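DNA mismatch repair protein MutS (Thermus aquaticus, PDB 1EWQ) recognises mismatched base pairs in DNA and, with a weak ATPase activity, takes part in their repair. Local coordinates at residues Y542-G556 with S607-F619. Numbering follows the deposited sequence.
Sequences YVRPRFGDRLQIRAG and SFVPAEEAHLPLF
The carbonyl oxygen of Arg554 takes two amides, Glu612 N at 2.8 Å and, more weakly, Glu613 N at 3.5 Å: a classic beta bulge, with Glu612 and Glu613 set opposite the single residue Arg554. Long enough to reach them, the Arg554 side chain bends at chi3 (76°), so that its guanidinium addresses two carboxylates. Its NE meets Glu612 OE1 at 2.8 Å in a nearly straight bond (171°), in the guanidinium plane and on the anti lone pair of the carboxylate; NH1 lies beside Glu613 OE2 in a second ion pair, modelled too short for its geometry to be trusted. The other oxygen of Glu613, OE1, accepts from His615 NE2 at 2.6 Å, which probably limits rotation of the imidazole. Strand 613-616 lies antiparallel to 551-553 and parallel to 546-547, pairing along both its edges, as the bonds Leu616 N to Arg546 O and His615 N to Gln552 O show. On the face opposite Arg554, Glu613 and His615, Leu616 and Ile553 pack together. Leu616, forked at CG, touches Ile553 CD1 and Leu551 CG with CD2, while CD1 reaches the compact ring of Pro545. Farther along, Val543 and Val609 form a single antiparallel bridge, beside which Arg544 CB sits over the Phe608 ring, 3.9 Å from its centroid. With an alanine at Phe608 the ring would be gone, which would probably leave Arg544 CB without its CH-pi partner and open a gap toward Val309 of helix 299-314. Arg544 continues, extended, to salt bridges with Asp307 and Glu303 of that helix. Helix 589-603 packs against Pro545 and Leu616, helix 514-540 against Tyr542 and Phe608, and strand 570-574 continues the mixed sheet beyond 551-553.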
loop_
_atom_site.group_PDB
_atom_site.type_symbol
_atom_site.label_atom_id
_atom_site.label_comp_id
_atom_site.label_asym_id
_atom_site.label_seq_id
_atom_site.Cartn_x
_atom_site.Cartn_y
_atom_site.Cartn_z
ATOM N N TYR C 542 35.807 3.115 -10.091
ATOM C CA TYR C 542 36.146 1.977 -9.230
ATOM C C TYR C 542 37.463 1.378 -9.704
ATOM O O TYR C 542 37.871 1.582 -10.851
ATOM C CB TYR C 542 35.091 0.868 -9.307
ATOM C CG TYR C 542 33.744 1.162 -8.708
ATOM C CD1 TYR C 542 33.481 2.363 -8.044
ATOM C CD2 TYR C 542 32.719 0.217 -8.796
ATOM C CE1 TYR C 542 32.220 2.611 -7.476
ATOM C CE2 TYR C 542 31.462 0.456 -8.236
ATOM C CZ TYR C 542 31.224 1.648 -7.581
ATOM O OH TYR C 542 29.985 1.861 -7.035
ATOM N N VAL C 543 38.125 0.616 -8.841
ATOM C CA VAL C 543 39.388 0.015 -9.239
ATOM C C VAL C 543 39.418 -1.487 -9.019
ATOM O O VAL C 543 38.642 -2.026 -8.227
ATOM C CB VAL C 543 40.558 0.658 -8.484
ATOM C CG1 VAL C 543 40.540 2.174 -8.722
ATOM C CG2 VAL C 543 40.457 0.355 -6.996
ATOM N N ARG C 544 40.313 -2.165 -9.727
ATOM C CA ARG C 544 40.443 -3.607 -9.583
ATOM C C ARG C 544 41.142 -3.943 -8.276
ATOM O O ARG C 544 42.235 -3.437 -8.000
ATOM C CB ARG C 544 41.236 -4.217 -10.751
ATOM C CG ARG C 544 41.466 -5.720 -10.589
ATOM C CD ARG C 544 42.068 -6.357 -11.835
ATOM N NE ARG C 544 42.322 -7.784 -11.649
ATOM C CZ ARG C 544 42.377 -8.672 -12.636
ATOM N NH1 ARG C 544 42.194 -8.286 -13.890
ATOM N NH2 ARG C 544 42.597 -9.951 -12.368
ATOM N N PRO C 545 40.506 -4.785 -7.439
ATOM C CA PRO C 545 41.045 -5.213 -6.147
ATOM C C PRO C 545 42.057 -6.350 -6.290
ATOM O O PRO C 545 41.980 -7.151 -7.214
ATOM C CB PRO C 545 39.797 -5.668 -5.398
ATOM C CG PRO C 545 38.999 -6.297 -6.493
ATOM C CD PRO C 545 39.114 -5.249 -7.587
ATOM N N ARG C 546 43.006 -6.414 -5.367
ATOM C CA ARG C 546 44.001 -7.471 -5.390
ATOM C C ARG C 546 43.717 -8.336 -4.168
ATOM O O ARG C 546 43.305 -7.830 -3.133
ATOM C CB ARG C 546 45.405 -6.886 -5.300
ATOM C CG ARG C 546 45.685 -5.757 -6.286
ATOM C CD ARG C 546 45.534 -6.198 -7.735
ATOM N NE ARG C 546 45.696 -5.075 -8.659
ATOM C CZ ARG C 546 45.589 -5.170 -9.983
ATOM N NH1 ARG C 546 45.320 -6.341 -10.551
ATOM N NH2 ARG C 546 45.747 -4.093 -10.745
ATOM N N PHE C 547 43.933 -9.639 -4.289
ATOM C CA PHE C 547 43.670 -10.542 -3.175
ATOM C C PHE C 547 44.941 -11.002 -2.473
ATOM O O PHE C 547 45.930 -11.333 -3.119
ATOM C CB PHE C 547 42.872 -11.758 -3.664
ATOM C CG PHE C 547 41.568 -11.396 -4.314
ATOM C CD1 PHE C 547 41.420 -11.468 -5.691
ATOM C CD2 PHE C 547 40.503 -10.942 -3.544
ATOM C CE1 PHE C 547 40.222 -11.089 -6.295
ATOM C CE2 PHE C 547 39.301 -10.559 -4.131
ATOM C CZ PHE C 547 39.156 -10.631 -5.504
ATOM N N GLY C 548 44.891 -11.013 -1.144
ATOM C CA GLY C 548 46.016 -11.427 -0.320
ATOM C C GLY C 548 45.474 -11.726 1.071
ATOM O O GLY C 548 44.273 -11.956 1.215
ATOM N N ASP C 549 46.314 -11.739 2.100
ATOM C CA ASP C 549 45.781 -12.007 3.435
ATOM C C ASP C 549 45.602 -10.726 4.235
ATOM O O ASP C 549 45.032 -10.723 5.322
ATOM C CB ASP C 549 46.670 -12.985 4.204
ATOM C CG ASP C 549 46.264 -13.107 5.666
ATOM O OD1 ASP C 549 46.661 -12.222 6.462
ATOM O OD2 ASP C 549 45.535 -14.071 6.014
ATOM N N ARG C 550 46.078 -9.627 3.680
ATOM C CA ARG C 550 45.950 -8.347 4.346
ATOM C C ARG C 550 44.843 -7.539 3.701
ATOM O O ARG C 550 44.646 -7.596 2.484
ATOM C CB ARG C 550 47.260 -7.563 4.241
ATOM C CG ARG C 550 48.253 -7.900 5.314
ATOM C CD ARG C 550 49.683 -7.571 4.900
ATOM N NE ARG C 550 50.606 -7.751 6.021
ATOM C CZ ARG C 550 50.608 -8.801 6.843
ATOM N NH1 ARG C 550 49.730 -9.790 6.682
ATOM N NH2 ARG C 550 51.488 -8.856 7.842
ATOM N N LEU C 551 44.101 -6.807 4.519
ATOM C CA LEU C 551 43.075 -5.945 3.981
ATOM C C LEU C 551 43.750 -4.584 3.989
ATOM O O LEU C 551 44.170 -4.095 5.037
ATOM C CB LEU C 551 41.826 -5.936 4.866
ATOM C CG LEU C 551 40.689 -5.012 4.404
ATOM C CD1 LEU C 551 39.350 -5.541 4.914
ATOM C CD2 LEU C 551 40.939 -3.593 4.893
ATOM N N GLN C 552 43.901 -3.999 2.808
ATOM C CA GLN C 552 44.512 -2.684 2.693
ATOM C C GLN C 552 43.728 -1.881 1.687
ATOM O O GLN C 552 43.844 -2.078 0.474
ATOM C CB GLN C 552 45.978 -2.790 2.273
ATOM C CG GLN C 552 46.835 -3.481 3.315
ATOM C CD GLN C 552 48.321 -3.456 2.992
ATOM O OE1 GLN C 552 48.946 -2.389 2.951
ATOM N NE2 GLN C 552 48.894 -4.632 2.763
ATOM N N ILE C 553 42.911 -0.978 2.209
ATOM C CA ILE C 553 42.067 -0.143 1.377
ATOM C C ILE C 553 42.473 1.319 1.487
ATOM O O ILE C 553 42.519 1.878 2.583
ATOM C CB ILE C 553 40.579 -0.273 1.798
ATOM C CG1 ILE C 553 40.141 -1.741 1.742
ATOM C CG2 ILE C 553 39.708 0.579 0.892
ATOM C CD1 ILE C 553 38.690 -1.972 2.165
ATOM N N ARG C 554 42.771 1.932 0.349
ATOM C CA ARG C 554 43.132 3.339 0.329
ATOM C C ARG C 554 41.975 4.121 -0.279
ATOM O O ARG C 554 41.523 3.817 -1.381
ATOM C CB ARG C 554 44.402 3.578 -0.501
ATOM C CG ARG C 554 44.936 5.023 -0.393
ATOM C CD ARG C 554 46.273 5.241 -1.128
ATOM N NE ARG C 554 46.124 5.331 -2.583
ATOM C CZ ARG C 554 46.661 4.469 -3.441
ATOM N NH1 ARG C 554 47.382 3.452 -2.988
ATOM N NH2 ARG C 554 46.485 4.622 -4.749
ATOM N N ALA C 555 41.491 5.118 0.455
ATOM C CA ALA C 555 40.403 5.965 -0.010
ATOM C C ALA C 555 39.150 5.210 -0.436
ATOM O O ALA C 555 38.629 5.433 -1.532
ATOM C CB ALA C 555 40.891 6.858 -1.166
ATOM N N GLY C 556 38.661 4.330 0.435
ATOM C CA GLY C 556 37.456 3.588 0.124
ATOM C C GLY C 556 36.225 4.425 0.427
ATOM O O GLY C 556 36.286 5.359 1.228
ATOM N N SER C 607 33.721 -7.838 -9.122
ATOM C CA SER C 607 33.489 -6.472 -9.536
ATOM C C SER C 607 34.615 -5.572 -9.044
ATOM O O SER C 607 35.287 -5.889 -8.061
ATOM C CB SER C 607 32.167 -5.977 -8.943
ATOM O OG SER C 607 32.025 -4.569 -9.046
ATOM N N PHE C 608 34.828 -4.460 -9.742
ATOM C CA PHE C 608 35.829 -3.487 -9.311
ATOM C C PHE C 608 35.180 -2.879 -8.056
ATOM O O PHE C 608 33.978 -3.049 -7.844
ATOM C CB PHE C 608 36.027 -2.407 -10.376
ATOM C CG PHE C 608 37.007 -2.779 -11.457
ATOM C CD1 PHE C 608 37.136 -4.094 -11.883
ATOM C CD2 PHE C 608 37.791 -1.795 -12.071
ATOM C CE1 PHE C 608 38.026 -4.432 -12.900
ATOM C CE2 PHE C 608 38.686 -2.120 -13.093
ATOM C CZ PHE C 608 38.806 -3.441 -13.511
ATOM N N VAL C 609 35.943 -2.157 -7.241
ATOM C CA VAL C 609 35.387 -1.597 -6.012
ATOM C C VAL C 609 35.632 -0.093 -5.875
ATOM O O VAL C 609 36.508 0.467 -6.540
ATOM C CB VAL C 609 35.974 -2.331 -4.780
ATOM C CG1 VAL C 609 35.722 -3.845 -4.900
ATOM C CG2 VAL C 609 37.478 -2.058 -4.686
ATOM N N PRO C 610 34.851 0.581 -5.008
ATOM C CA PRO C 610 34.981 2.027 -4.783
ATOM C C PRO C 610 36.148 2.405 -3.877
ATOM O O PRO C 610 35.986 2.537 -2.668
ATOM C CB PRO C 610 33.628 2.402 -4.167
ATOM C CG PRO C 610 33.279 1.162 -3.386
ATOM C CD PRO C 610 33.629 0.063 -4.363
ATOM N N ALA C 611 37.325 2.579 -4.468
ATOM C CA ALA C 611 38.518 2.950 -3.712
ATOM C C ALA C 611 39.640 3.343 -4.667
ATOM O O ALA C 611 39.507 3.201 -5.881
ATOM C CB ALA C 611 38.971 1.778 -2.838
ATOM N N GLU C 612 40.734 3.854 -4.116
ATOM C CA GLU C 612 41.880 4.219 -4.932
ATOM C C GLU C 612 42.671 2.946 -5.170
ATOM O O GLU C 612 43.171 2.705 -6.260
ATOM C CB GLU C 612 42.743 5.260 -4.220
ATOM C CG GLU C 612 42.439 6.680 -4.647
ATOM C CD GLU C 612 43.242 7.709 -3.879
ATOM O OE1 GLU C 612 44.375 7.384 -3.459
ATOM O OE2 GLU C 612 42.747 8.845 -3.702
ATOM N N GLU C 613 42.762 2.123 -4.133
ATOM C CA GLU C 613 43.467 0.852 -4.206
ATOM C C GLU C 613 42.836 -0.038 -3.160
ATOM O O GLU C 613 42.402 0.431 -2.110
ATOM C CB GLU C 613 44.961 1.021 -3.898
ATOM C CG GLU C 613 45.787 -0.265 -4.062
ATOM C CD GLU C 613 47.274 -0.047 -3.817
ATOM O OE1 GLU C 613 48.059 -1.023 -3.891
ATOM O OE2 GLU C 613 47.662 1.112 -3.548
ATOM N N ALA C 614 42.765 -1.326 -3.443
ATOM C CA ALA C 614 42.182 -2.230 -2.479
ATOM C C ALA C 614 42.865 -3.578 -2.563
ATOM O O ALA C 614 42.943 -4.188 -3.629
ATOM C CB ALA C 614 40.675 -2.368 -2.723
ATOM N N HIS C 615 43.405 -4.001 -1.424
ATOM C CA HIS C 615 44.061 -5.289 -1.288
ATOM C C HIS C 615 43.104 -5.977 -0.332
ATOM O O HIS C 615 42.829 -5.455 0.747
ATOM C CB HIS C 615 45.454 -5.114 -0.673
ATOM C CG HIS C 615 46.480 -4.607 -1.645
ATOM N ND1 HIS C 615 47.209 -5.444 -2.462
ATOM C CD2 HIS C 615 46.868 -3.346 -1.958
ATOM C CE1 HIS C 615 48.001 -4.723 -3.236
ATOM N NE2 HIS C 615 47.814 -3.447 -2.951
ATOM N N LEU C 616 42.586 -7.135 -0.725
ATOM C CA LEU C 616 41.607 -7.825 0.099
ATOM C C LEU C 616 41.784 -9.321 0.259
ATOM O O LEU C 616 42.265 -10.006 -0.643
ATOM C CB LEU C 616 40.207 -7.584 -0.471
ATOM C CG LEU C 616 39.754 -6.130 -0.608
ATOM C CD1 LEU C 616 38.596 -6.054 -1.587
ATOM C CD2 LEU C 616 39.366 -5.574 0.759
ATOM N N PRO C 617 41.413 -9.847 1.436
ATOM C CA PRO C 617 41.526 -11.288 1.667
ATOM C C PRO C 617 40.210 -11.918 1.182
ATOM O O PRO C 617 39.259 -11.203 0.838
ATOM C CB PRO C 617 41.697 -11.383 3.182
ATOM C CG PRO C 617 40.872 -10.244 3.679
ATOM C CD PRO C 617 41.183 -9.119 2.700
ATOM N N LEU C 618 40.151 -13.240 1.131
ATOM C CA LEU C 618 38.925 -13.889 0.706
ATOM C C LEU C 618 38.162 -14.304 1.961
ATOM O O LEU C 618 38.494 -15.303 2.601
ATOM C CB LEU C 618 39.251 -15.092 -0.167
ATOM C CG LEU C 618 39.913 -14.697 -1.484
ATOM C CD1 LEU C 618 40.566 -15.899 -2.159
ATOM C CD2 LEU C 618 38.854 -14.062 -2.367
ATOM N N PHE C 619 37.161 -13.509 2.332
ATOM C CA PHE C 619 36.366 -13.793 3.521
ATOM C C PHE C 619 35.405 -14.960 3.277
ATOM O O PHE C 619 34.904 -15.139 2.170
ATOM C CB PHE C 619 35.567 -12.546 3.940
ATOM C CG PHE C 619 36.427 -11.349 4.251
ATOM C CD1 PHE C 619 36.558 -10.311 3.335
ATOM C CD2 PHE C 619 37.103 -11.255 5.460
ATOM C CE1 PHE C 619 37.351 -9.194 3.628
ATOM C CE2 PHE C 619 37.895 -10.141 5.753
ATOM C CZ PHE C 619 38.016 -9.113 4.838
HETATM O O HOH W 1 43.401 -2.177 -6.095
#